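PDB 6SXT: alpha-L-arabinofuranosidase B from Aspergillus kawachii, which hydrolyses terminal non-reducing alpha-L-arabinofuranosyl residues from arabinoxylan, L-arabinan and arabinogalactan, releasing L-arabinose from the side chains of these plant polysaccharides. Local coordinates for residues A[130-141]-A[269-280]; A[173-184]-A[198-208]. All coordinates share one frame; numbering follows the deposited sequence.

Contact 1. Residues A[130-141]-A[269-280]; sequences YRNNEATGTATG and SKEGAIILGIGG. With LXE ([(1~{S},2~{S},3~{S},4~{S})-2-(hydroxymethyl)-3,4-bis(oxidanyl)cyclopentyl]azanium), chain G.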
loop_
_atom_site.group_PDB
_atom_site.type_symbol
_atom_site.label_atom_id
_atom_site.label_comp_id
_atom_site.label_asym_id
_atom_site.label_seq_id
_atom_site.Cartn_x
_atom_site.Cartn_y
_atom_site.Cartn_z
ATOM N N TYR A 130 6.108 7.957 -2.473
ATOM C CA TYR A 130 5.730 9.235 -3.076
ATOM C C TYR A 130 6.310 10.388 -2.259
ATOM O O TYR A 130 6.561 10.270 -1.047
ATOM C CB TYR A 130 4.204 9.391 -3.145
ATOM C CG TYR A 130 3.509 8.375 -4.019
ATOM C CD1 TYR A 130 3.158 7.132 -3.536
ATOM C CD2 TYR A 130 3.210 8.643 -5.345
ATOM C CE1 TYR A 130 2.573 6.179 -4.337
ATOM C CE2 TYR A 130 2.589 7.709 -6.178
ATOM C CZ TYR A 130 2.275 6.462 -5.658
ATOM O OH TYR A 130 1.695 5.502 -6.444
ATOM N N ARG A 131 6.459 11.534 -2.926
ATOM C CA ARG A 131 7.102 12.702 -2.282
ATOM C C ARG A 131 6.766 13.975 -2.995
ATOM O O ARG A 131 6.454 13.934 -4.218
ATOM C CB ARG A 131 8.622 12.479 -2.271
ATOM C CG ARG A 131 9.418 13.385 -1.376
ATOM C CD ARG A 131 10.835 12.831 -1.124
ATOM N NE ARG A 131 11.395 13.485 0.016
ATOM C CZ ARG A 131 12.042 12.902 0.988
ATOM N NH1 ARG A 131 12.348 11.613 0.912
ATOM N NH2 ARG A 131 12.399 13.590 2.044
ATOM N N ASN A 132 6.906 15.076 -2.268
ATOM C CA ASN A 132 6.914 16.431 -2.881
ATOM C C ASN A 132 7.957 17.222 -2.096
ATOM O O ASN A 132 7.707 17.501 -0.938
ATOM C CB ASN A 132 5.570 17.116 -2.888
ATOM C CG ASN A 132 5.602 18.416 -3.682
ATOM O OD1 ASN A 132 6.587 19.148 -3.619
ATOM N ND2 ASN A 132 4.577 18.679 -4.458
ATOM N N ASN A 133 9.116 17.477 -2.714
ATOM C CA ASN A 133 10.195 18.261 -2.077
ATOM C C ASN A 133 10.088 19.757 -2.387
ATOM O O ASN A 133 10.982 20.496 -1.920
ATOM C CB ASN A 133 11.547 17.698 -2.478
ATOM C CG ASN A 133 11.860 16.400 -1.776
ATOM O OD1 ASN A 133 11.407 16.164 -0.655
ATOM N ND2 ASN A 133 12.653 15.539 -2.409
ATOM N N GLU A 134 9.093 20.184 -3.130
ATOM C CA GLU A 134 8.881 21.619 -3.463
ATOM C C GLU A 134 7.532 22.112 -2.937
ATOM O O GLU A 134 6.749 22.696 -3.685
ATOM C CB GLU A 134 9.014 21.770 -4.975
ATOM C CG GLU A 134 10.400 21.362 -5.461
ATOM C CD GLU A 134 10.626 21.413 -6.970
ATOM O OE1 GLU A 134 9.671 21.725 -7.716
ATOM O OE2 GLU A 134 11.763 21.135 -7.399
ATOM N N ALA A 135 7.182 21.702 -1.732
ATOM C CA ALA A 135 5.859 21.942 -1.156
ATOM C C ALA A 135 5.763 23.363 -0.658
ATOM O O ALA A 135 6.801 23.938 -0.251
ATOM C CB ALA A 135 5.594 20.967 -0.023
ATOM N N THR A 136 4.594 23.928 -0.752
ATOM C CA THR A 136 4.389 25.298 -0.242
ATOM C C THR A 136 3.253 25.308 0.755
ATOM O O THR A 136 2.296 24.514 0.686
ATOM C CB THR A 136 4.308 26.254 -1.429
ATOM O OG1 THR A 136 3.165 25.841 -2.129
ATOM C CG2 THR A 136 5.485 26.160 -2.372
ATOM N N GLY A 137 3.402 26.183 1.742
ATOM C CA GLY A 137 2.404 26.321 2.797
ATOM C C GLY A 137 2.599 25.394 3.978
ATOM O O GLY A 137 1.917 25.590 4.983
ATOM N N THR A 138 3.405 24.358 3.850
ATOM C CA THR A 138 3.653 23.391 4.934
ATOM C C THR A 138 4.472 24.090 6.004
ATOM O O THR A 138 5.293 25.022 5.711
ATOM C CB THR A 138 4.358 22.142 4.419
ATOM O OG1 THR A 138 5.387 22.617 3.547
ATOM C CG2 THR A 138 3.424 21.208 3.675
ATOM N N ALA A 139 4.305 23.611 7.227
ATOM C CA ALA A 139 5.057 24.170 8.372
ATOM C C ALA A 139 6.552 23.885 8.226
ATOM O O ALA A 139 6.998 22.771 7.829
ATOM C CB ALA A 139 4.488 23.616 9.656
ATOM N N THR A 140 7.358 24.880 8.627
ATOM C CA THR A 140 8.819 24.726 8.683
ATOM C C THR A 140 9.314 25.173 10.055
ATOM O O THR A 140 8.532 25.803 10.808
ATOM C CB THR A 140 9.523 25.471 7.535
ATOM O OG1 THR A 140 9.220 26.851 7.699
ATOM C CG2 THR A 140 9.105 24.930 6.179
ATOM N N GLY A 141 10.537 24.788 10.385
ATOM C CA GLY A 141 11.114 25.170 11.678
ATOM C C GLY A 141 10.243 24.652 12.814
ATOM O O GLY A 141 9.946 23.440 12.809
ATOM N N SER A 269 13.088 21.561 13.570
ATOM C CA SER A 269 13.723 22.103 12.344
ATOM C C SER A 269 12.999 21.563 11.097
ATOM O O SER A 269 13.650 20.984 10.234
ATOM C CB SER A 269 15.162 21.728 12.323
ATOM O OG SER A 269 15.783 22.276 13.466
ATOM N N LYS A 270 11.674 21.679 11.063
ATOM C CA LYS A 270 10.957 21.031 9.937
ATOM C C LYS A 270 11.303 21.738 8.630
ATOM O O LYS A 270 11.521 22.997 8.641
ATOM C CB LYS A 270 9.471 21.064 10.203
ATOM C CG LYS A 270 9.124 20.272 11.457
ATOM C CD LYS A 270 7.657 20.187 11.648
ATOM C CE LYS A 270 6.975 21.494 11.749
ATOM N NZ LYS A 270 7.336 22.138 13.057
ATOM N N GLU A 271 11.307 20.980 7.540
ATOM C CA GLU A 271 11.736 21.518 6.229
ATOM C C GLU A 271 10.552 21.699 5.270
ATOM O O GLU A 271 10.741 22.359 4.241
ATOM C CB GLU A 271 12.817 20.614 5.677
ATOM C CG GLU A 271 14.026 20.517 6.617
ATOM C CD GLU A 271 15.265 19.917 5.990
ATOM O OE1 GLU A 271 15.246 19.611 4.782
ATOM O OE2 GLU A 271 16.239 19.652 6.756
ATOM N N GLY A 272 9.382 21.088 5.555
ATOM C CA GLY A 272 8.180 21.332 4.754
ATOM C C GLY A 272 7.978 20.398 3.565
ATOM O O GLY A 272 6.960 20.534 2.916
ATOM N N ALA A 273 8.839 19.436 3.304
ATOM C CA ALA A 273 8.604 18.452 2.233
ATOM C C ALA A 273 7.495 17.502 2.715
ATOM O O ALA A 273 7.302 17.399 3.941
ATOM C CB ALA A 273 9.859 17.685 1.913
ATOM N N ILE A 274 6.897 16.773 1.785
ATOM C CA ILE A 274 5.890 15.770 2.140
ATOM C C ILE A 274 6.337 14.417 1.628
ATOM O O ILE A 274 6.696 14.301 0.437
ATOM C CB ILE A 274 4.530 16.158 1.550
ATOM C CG1 ILE A 274 4.186 17.599 1.856
ATOM C CG2 ILE A 274 3.456 15.184 2.043
ATOM C CD1 ILE A 274 2.877 18.057 1.210
ATOM N N ILE A 275 6.228 13.403 2.492
ATOM C CA ILE A 275 6.559 12.009 2.106
ATOM C C ILE A 275 5.344 11.120 2.326
ATOM O O ILE A 275 4.512 11.441 3.218
ATOM C CB ILE A 275 7.756 11.443 2.876
ATOM C CG1 ILE A 275 7.562 11.578 4.379
ATOM C CG2 ILE A 275 9.054 12.059 2.363
ATOM C CD1 ILE A 275 8.678 11.017 5.251
ATOM N N LEU A 276 5.253 10.060 1.572
ATOM C CA LEU A 276 4.232 9.019 1.791
ATOM C C LEU A 276 4.868 7.656 1.525
ATOM O O LEU A 276 5.325 7.413 0.388
ATOM C CB LEU A 276 3.033 9.244 0.884
ATOM C CG LEU A 276 2.022 8.099 0.938
ATOM C CD1 LEU A 276 1.454 7.883 2.313
ATOM C CD2 LEU A 276 0.910 8.348 -0.051
ATOM N N GLY A 277 4.932 6.818 2.557
ATOM C CA GLY A 277 5.299 5.396 2.405
ATOM C C GLY A 277 6.755 5.094 2.707
ATOM O O GLY A 277 7.114 3.938 2.659
ATOM N N ILE A 278 7.544 6.130 2.967
ATOM C CA ILE A 278 9.031 6.081 3.047
ATOM C C ILE A 278 9.495 6.960 4.187
ATOM O O ILE A 278 8.733 7.813 4.693
ATOM C CB ILE A 278 9.632 6.559 1.715
ATOM C CG1 ILE A 278 9.065 7.928 1.321
ATOM C CG2 ILE A 278 9.447 5.516 0.647
ATOM C CD1 ILE A 278 9.883 8.642 0.291
ATOM N N GLY A 279 10.749 6.771 4.611
ATOM C CA GLY A 279 11.358 7.728 5.536
ATOM C C GLY A 279 11.920 8.940 4.847
ATOM O O GLY A 279 11.924 9.016 3.569
ATOM N N GLY A 280 12.285 9.949 5.625
ATOM C CA GLY A 280 12.720 11.223 5.044
ATOM C C GLY A 280 14.033 11.083 4.284
ATOM O O GLY A 280 14.229 11.850 3.332
HETATM C "C1'" LXE G . 15.941 9.239 9.284
HETATM C "C2'" LXE G . 14.787 8.953 8.321
HETATM O "O2'" LXE G . 14.475 10.058 7.553
HETATM C "C3'" LXE G . 13.733 8.577 9.269
HETATM O "O3'" LXE G . 12.574 8.033 8.511
HETATM C "C4'" LXE G . 14.424 7.481 10.052
HETATM C "C5'" LXE G . 13.822 7.265 11.428
HETATM O "O5'" LXE G . 13.722 8.431 12.215
HETATM C "C6'" LXE G . 15.923 7.977 10.110
HETATM N "N1'" LXE G . 16.732 6.884 9.498
#
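R131 sets its CG opposite the backbone N (chi1 -166°) and stays extended out to NE, which carries the guanidinium alongside I275 to the carbonyl of G280. In I275, CG1 stands between the backbone N and the carbonyl carbon (chi1 53°), which places CG2 anti to that carbon; I275 CG2 lies over the centre of one guanidinium face, 3.4 Å from R131 CZ. At the edge, NH1 and NH2 both close on one atom. R131 NH2 reaches G280 O at 2.8 Å on a carbonyl lone pair; NH1, at 3.1 Å from the same oxygen, comes from above the carbonyl plane. NE donates a hydrogen bond to N133 OD1, and NH2 has a second acceptor in E168 O. Behind this, strands 130-132 and 273-276 run antiparallel, with paired backbone bonds at Y130-L276 and N132-I274.

Farther along, T138 OG1 donates to G272 O at 2.7 Å, in the carbonyl plane. Its CG2 meets CD1 of I274. The last bridge pairs G141 with K270: G141 O accepts from both N and NZ of K270, whose chain bends at chi3 and chi4 to bring NZ within 2.9 Å, while E143 O is a further acceptor for that amine. Two N-H groups of R131 on its carbonyl probably position substrate-binding G280, whose N bonds weakly to O3' of the inhibitor; R131 thus acts as a second-shell residue.

Contact 2. Residues A[173-184]-A[198-208]; sequences DTGAGHMEAIYL and PWIMVDMENNL. With LXE ([(1~{S},2~{S},3~{S},4~{S})-2-(hydroxymethyl)-3,4-bis(oxidanyl)cyclopentyl]azanium), chain G.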
loop_
_atom_site.group_PDB
_atom_site.type_symbol
_atom_site.label_atom_id
_atom_site.label_comp_id
_atom_site.label_asym_id
_atom_site.label_seq_id
_atom_site.Cartn_x
_atom_site.Cartn_y
_atom_site.Cartn_z
ATOM N N ASP A 173 18.981 12.495 5.499
ATOM C CA ASP A 173 18.920 12.698 6.967
ATOM C C ASP A 173 19.723 13.946 7.325
ATOM O O ASP A 173 20.961 13.853 7.339
ATOM C CB ASP A 173 19.417 11.450 7.672
ATOM C CG ASP A 173 19.327 11.498 9.181
ATOM O OD1 ASP A 173 19.153 12.607 9.741
ATOM O OD2 ASP A 173 19.528 10.414 9.780
ATOM N N THR A 174 19.056 15.033 7.622
ATOM C CA THR A 174 19.651 16.310 8.062
ATOM C C THR A 174 19.558 16.479 9.571
ATOM O O THR A 174 19.846 17.589 10.046
ATOM C CB THR A 174 19.038 17.454 7.269
ATOM O OG1 THR A 174 17.618 17.414 7.494
ATOM C CG2 THR A 174 19.350 17.320 5.799
ATOM N N GLY A 175 19.133 15.449 10.289
ATOM C CA GLY A 175 19.235 15.422 11.746
ATOM C C GLY A 175 17.942 15.352 12.513
ATOM O O GLY A 175 16.848 15.629 11.955
ATOM N N ALA A 176 18.080 15.137 13.806
ATOM C CA ALA A 176 16.951 15.156 14.760
ATOM C C ALA A 176 16.145 16.429 14.559
ATOM O O ALA A 176 16.705 17.566 14.505
ATOM C CB ALA A 176 17.472 15.051 16.183
ATOM N N GLY A 177 14.809 16.307 14.520
ATOM C CA GLY A 177 13.920 17.454 14.409
ATOM C C GLY A 177 13.626 17.917 12.995
ATOM O O GLY A 177 12.874 18.889 12.869
ATOM N N HIS A 178 14.212 17.275 11.996
ATOM C CA HIS A 178 14.041 17.648 10.577
ATOM C C HIS A 178 12.933 16.806 9.922
ATOM O O HIS A 178 12.839 16.764 8.693
ATOM C CB HIS A 178 15.362 17.533 9.807
ATOM C CG HIS A 178 16.322 18.616 10.234
ATOM N ND1 HIS A 178 16.622 19.693 9.413
ATOM C CD2 HIS A 178 17.028 18.804 11.382
ATOM C CE1 HIS A 178 17.474 20.511 10.040
ATOM N NE2 HIS A 178 17.785 19.970 11.217
ATOM N N MET A 179 12.091 16.216 10.748
ATOM C CA MET A 179 10.903 15.466 10.269
ATOM C C MET A 179 9.817 15.600 11.321
ATOM O O MET A 179 10.083 15.735 12.529
ATOM C CB MET A 179 11.206 13.974 10.110
ATOM C CG MET A 179 11.851 13.667 8.793
ATOM S SD MET A 179 12.284 11.938 8.640
ATOM C CE MET A 179 10.611 11.313 8.444
ATOM N N GLU A 180 8.577 15.521 10.869
ATOM C CA GLU A 180 7.438 15.258 11.768
ATOM C C GLU A 180 6.354 14.570 10.930
ATOM O O GLU A 180 5.647 15.273 10.141
ATOM C CB GLU A 180 6.922 16.559 12.318
ATOM C CG GLU A 180 5.826 16.381 13.366
ATOM C CD GLU A 180 5.469 17.690 14.030
ATOM O OE1 GLU A 180 4.904 18.581 13.382
ATOM O OE2 GLU A 180 5.805 17.810 15.259
ATOM N N ALA A 181 6.295 13.263 11.056
ATOM C CA ALA A 181 5.405 12.455 10.210
ATOM C C ALA A 181 4.802 11.314 11.017
ATOM O O ALA A 181 5.386 10.773 11.957
ATOM C CB ALA A 181 6.188 11.952 9.027
ATOM N N ILE A 182 3.570 10.979 10.645
ATOM C CA ILE A 182 2.911 9.727 11.068
ATOM C C ILE A 182 3.741 8.539 10.635
ATOM O O ILE A 182 4.105 8.462 9.461
ATOM C CB ILE A 182 1.492 9.650 10.500
ATOM C CG1 ILE A 182 0.621 10.788 10.994
ATOM C CG2 ILE A 182 0.895 8.280 10.798
ATOM C CD1 ILE A 182 -0.646 10.965 10.148
ATOM N N TYR A 183 3.922 7.596 11.532
ATOM C CA TYR A 183 4.475 6.277 11.227
ATOM C C TYR A 183 3.454 5.209 11.654
ATOM O O TYR A 183 2.851 5.336 12.724
ATOM C CB TYR A 183 5.789 6.050 12.003
ATOM C CG TYR A 183 6.238 4.615 11.956
ATOM C CD1 TYR A 183 7.043 4.149 10.924
ATOM C CD2 TYR A 183 5.865 3.691 12.919
ATOM C CE1 TYR A 183 7.398 2.821 10.812
ATOM C CE2 TYR A 183 6.219 2.361 12.823
ATOM C CZ TYR A 183 6.996 1.910 11.780
ATOM O OH TYR A 183 7.306 0.578 11.637
ATOM N N LEU A 184 3.305 4.170 10.861
ATOM C CA LEU A 184 2.515 2.977 11.256
ATOM C C LEU A 184 3.287 1.720 10.905
ATOM O O LEU A 184 3.599 1.510 9.739
ATOM C CB LEU A 184 1.132 2.957 10.605
ATOM C CG LEU A 184 0.274 1.760 10.995
ATOM C CD1 LEU A 184 -0.046 1.700 12.471
ATOM C CD2 LEU A 184 -1.012 1.765 10.184
ATOM N N PRO A 198 0.863 -3.417 15.299
ATOM C CA PRO A 198 1.674 -2.223 15.024
ATOM C C PRO A 198 1.279 -1.049 15.892
ATOM O O PRO A 198 0.286 -1.111 16.603
ATOM C CB PRO A 198 1.330 -1.958 13.562
ATOM C CG PRO A 198 -0.152 -2.349 13.480
ATOM C CD PRO A 198 -0.267 -3.555 14.384
ATOM N N TRP A 199 2.044 0.042 15.832
ATOM C CA TRP A 199 1.841 1.254 16.626
ATOM C C TRP A 199 1.810 2.442 15.677
ATOM O O TRP A 199 2.596 2.474 14.715
ATOM C CB TRP A 199 2.940 1.485 17.664
ATOM C CG TRP A 199 3.104 0.283 18.560
ATOM C CD1 TRP A 199 2.319 -0.036 19.612
ATOM C CD2 TRP A 199 4.114 -0.730 18.455
ATOM N NE1 TRP A 199 2.749 -1.230 20.152
ATOM C CE2 TRP A 199 3.861 -1.659 19.487
ATOM C CE3 TRP A 199 5.188 -0.968 17.600
ATOM C CZ2 TRP A 199 4.652 -2.801 19.641
ATOM C CZ3 TRP A 199 5.980 -2.082 17.760
ATOM C CH2 TRP A 199 5.679 -3.006 18.767
ATOM N N ILE A 200 1.009 3.427 16.031
ATOM C CA ILE A 200 1.149 4.786 15.462
ATOM C C ILE A 200 2.234 5.463 16.259
ATOM O O ILE A 200 2.134 5.542 17.487
ATOM C CB ILE A 200 -0.137 5.614 15.560
ATOM C CG1 ILE A 200 -1.287 4.916 14.823
ATOM C CG2 ILE A 200 0.142 7.001 15.057
ATOM C CD1 ILE A 200 -2.630 5.470 15.195
ATOM N N MET A 201 3.253 5.937 15.560
ATOM C CA MET A 201 4.312 6.715 16.233
ATOM C C MET A 201 4.561 7.975 15.411
ATOM O O MET A 201 3.948 8.151 14.339
ATOM C CB MET A 201 5.580 5.882 16.361
ATOM C CG MET A 201 5.322 4.661 17.195
ATOM S SD MET A 201 6.842 3.747 17.697
ATOM C CE MET A 201 7.010 2.689 16.296
ATOM N N VAL A 202 5.450 8.813 15.891
ATOM C CA VAL A 202 5.808 10.045 15.157
ATOM C C VAL A 202 7.286 9.956 14.815
ATOM O O VAL A 202 8.112 9.826 15.724
ATOM C CB VAL A 202 5.469 11.328 15.903
ATOM C CG1 VAL A 202 5.925 12.561 15.160
ATOM C CG2 VAL A 202 3.965 11.376 16.168
ATOM N N ASP A 203 7.563 10.069 13.536
ATOM C CA ASP A 203 8.953 10.086 13.022
ATOM C C ASP A 203 9.406 11.525 13.119
ATOM O O ASP A 203 8.906 12.408 12.401
ATOM C CB ASP A 203 9.011 9.514 11.613
ATOM C CG ASP A 203 10.408 9.232 11.104
ATOM O OD1 ASP A 203 11.361 9.693 11.823
ATOM O OD2 ASP A 203 10.493 8.484 10.070
ATOM N N MET A 204 10.417 11.757 13.984
ATOM C CA MET A 204 11.015 13.103 14.151
ATOM C C MET A 204 12.470 13.092 13.655
ATOM O O MET A 204 13.138 14.103 13.882
ATOM C CB MET A 204 10.947 13.540 15.610
ATOM C CG MET A 204 9.527 13.709 16.101
ATOM S SD MET A 204 9.459 14.577 17.707
ATOM C CE MET A 204 7.805 14.119 18.237
ATOM N N GLU A 205 12.851 12.040 12.951
ATOM C CA GLU A 205 14.197 11.752 12.397
ATOM C C GLU A 205 15.127 11.260 13.528
ATOM O O GLU A 205 15.205 11.898 14.597
ATOM C CB GLU A 205 14.766 12.958 11.651
ATOM C CG GLU A 205 16.072 12.676 10.912
ATOM C CD GLU A 205 16.025 11.600 9.849
ATOM O OE1 GLU A 205 16.139 11.860 8.657
ATOM O OE2 GLU A 205 15.805 10.271 10.213
ATOM N N ASN A 206 15.778 10.155 13.216
ATOM C CA ASN A 206 16.649 9.365 14.123
ATOM C C ASN A 206 15.847 8.960 15.347
ATOM O O ASN A 206 16.410 8.695 16.418
ATOM C CB ASN A 206 17.906 10.158 14.504
ATOM C CG ASN A 206 18.656 10.668 13.280
ATOM O OD1 ASN A 206 19.164 11.780 13.324
ATOM N ND2 ASN A 206 18.737 9.893 12.221
ATOM N N ASN A 207 14.544 8.773 15.173
ATOM C CA ASN A 207 13.657 8.316 16.258
ATOM C C ASN A 207 12.236 8.225 15.667
ATOM O O ASN A 207 11.787 9.216 15.147
ATOM C CB ASN A 207 13.655 9.216 17.485
ATOM C CG ASN A 207 14.498 8.679 18.647
ATOM O OD1 ASN A 207 14.445 7.491 18.998
ATOM N ND2 ASN A 207 15.382 9.543 19.144
ATOM N N LEU A 208 11.595 7.092 15.939
ATOM C CA LEU A 208 10.119 6.973 15.931
ATOM C C LEU A 208 9.734 7.032 17.393
ATOM O O LEU A 208 10.289 6.237 18.197
ATOM C CB LEU A 208 9.730 5.654 15.302
ATOM C CG LEU A 208 10.233 5.367 13.894
ATOM C CD1 LEU A 208 9.746 4.009 13.435
ATOM C CD2 LEU A 208 9.818 6.425 12.920
HETATM C "C1'" LXE G . 15.941 9.239 9.284
HETATM C "C2'" LXE G . 14.787 8.953 8.321
HETATM O "O2'" LXE G . 14.475 10.058 7.553
HETATM C "C3'" LXE G . 13.733 8.577 9.269
HETATM O "O3'" LXE G . 12.574 8.033 8.511
HETATM C "C4'" LXE G . 14.424 7.481 10.052
HETATM C "C5'" LXE G . 13.822 7.265 11.428
HETATM O "O5'" LXE G . 13.722 8.431 12.215
HETATM C "C6'" LXE G . 15.923 7.977 10.110
HETATM N "N1'" LXE G . 16.732 6.884 9.498
#
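E205, the catalytic nucleophile, lies across D173 and M179, and its side chain can be walked outward. CB packs against M179 CB and G175 O. E205 CG sits 3.2 Å from G175 O and 3.3 Å from D173 OD1. Chi1 of -173° puts CG opposite the backbone N, and a bend at chi2 (60°) then swings the carboxyl group toward the ligand. There OE1 accepts from O2' of the inhibitor, while E205 OE2 is bonded covalently to its C1' at 1.4 Å and also accepts from N206 N through its anti lone pair.

D173 stacks its carboxylate on the carboxyl group of E205, the planes 18° apart. Its OD2 takes a short, fairly straight bond of 2.6 Å from N206 ND2 on the syn side, somewhat out of the carboxylate plane, and OD1 accepts from G175 N, forming an Asx turn. D203 holds the other flank of the ring: OD1 accepts from O5' and OD2 from O3' at 2.6 Å, with M179 CE pressed 3.3 Å from D203 OD2. M179 SD is 3.1 Å from O2' of the inhibitor.

Away from the ligand the strands pair antiparallel from A181-D203 to L184-I200. L208 CD1 lies squarely over the Y183 ring, 3.6 Å from its centroid, a CH-pi contact; M201 CE touches Y183 CE2. Strands 180-184 and 199-203 lead into the glycone pocket of a retaining GH54 arabinofuranosidase, where the inhibitor is held as a covalent adduct on the nucleophile.

In the fold
Going along the chain from the N terminus, 130-141 is the first of the four segments; its partner 269-280 comes only after 127 intervening residues, so contact 1 closes a very long loop. Inside it, 173-184 turns back through 13 residues to pair with 198-208, which nests contact 2 wholly within that loop. Contact 1 supplies two central strands of one four-stranded sheet, between 86-87 and 166-167; contact 2 supplies the middle of another, between 163-164 and 208-209. Their centres are 12 Å apart, and E271 joins them through its OE2, probably hydrogen-bonded to both H178 and T174. Both contacts reach the inhibitor, bringing two parts of the catalytic domain together at one pocket.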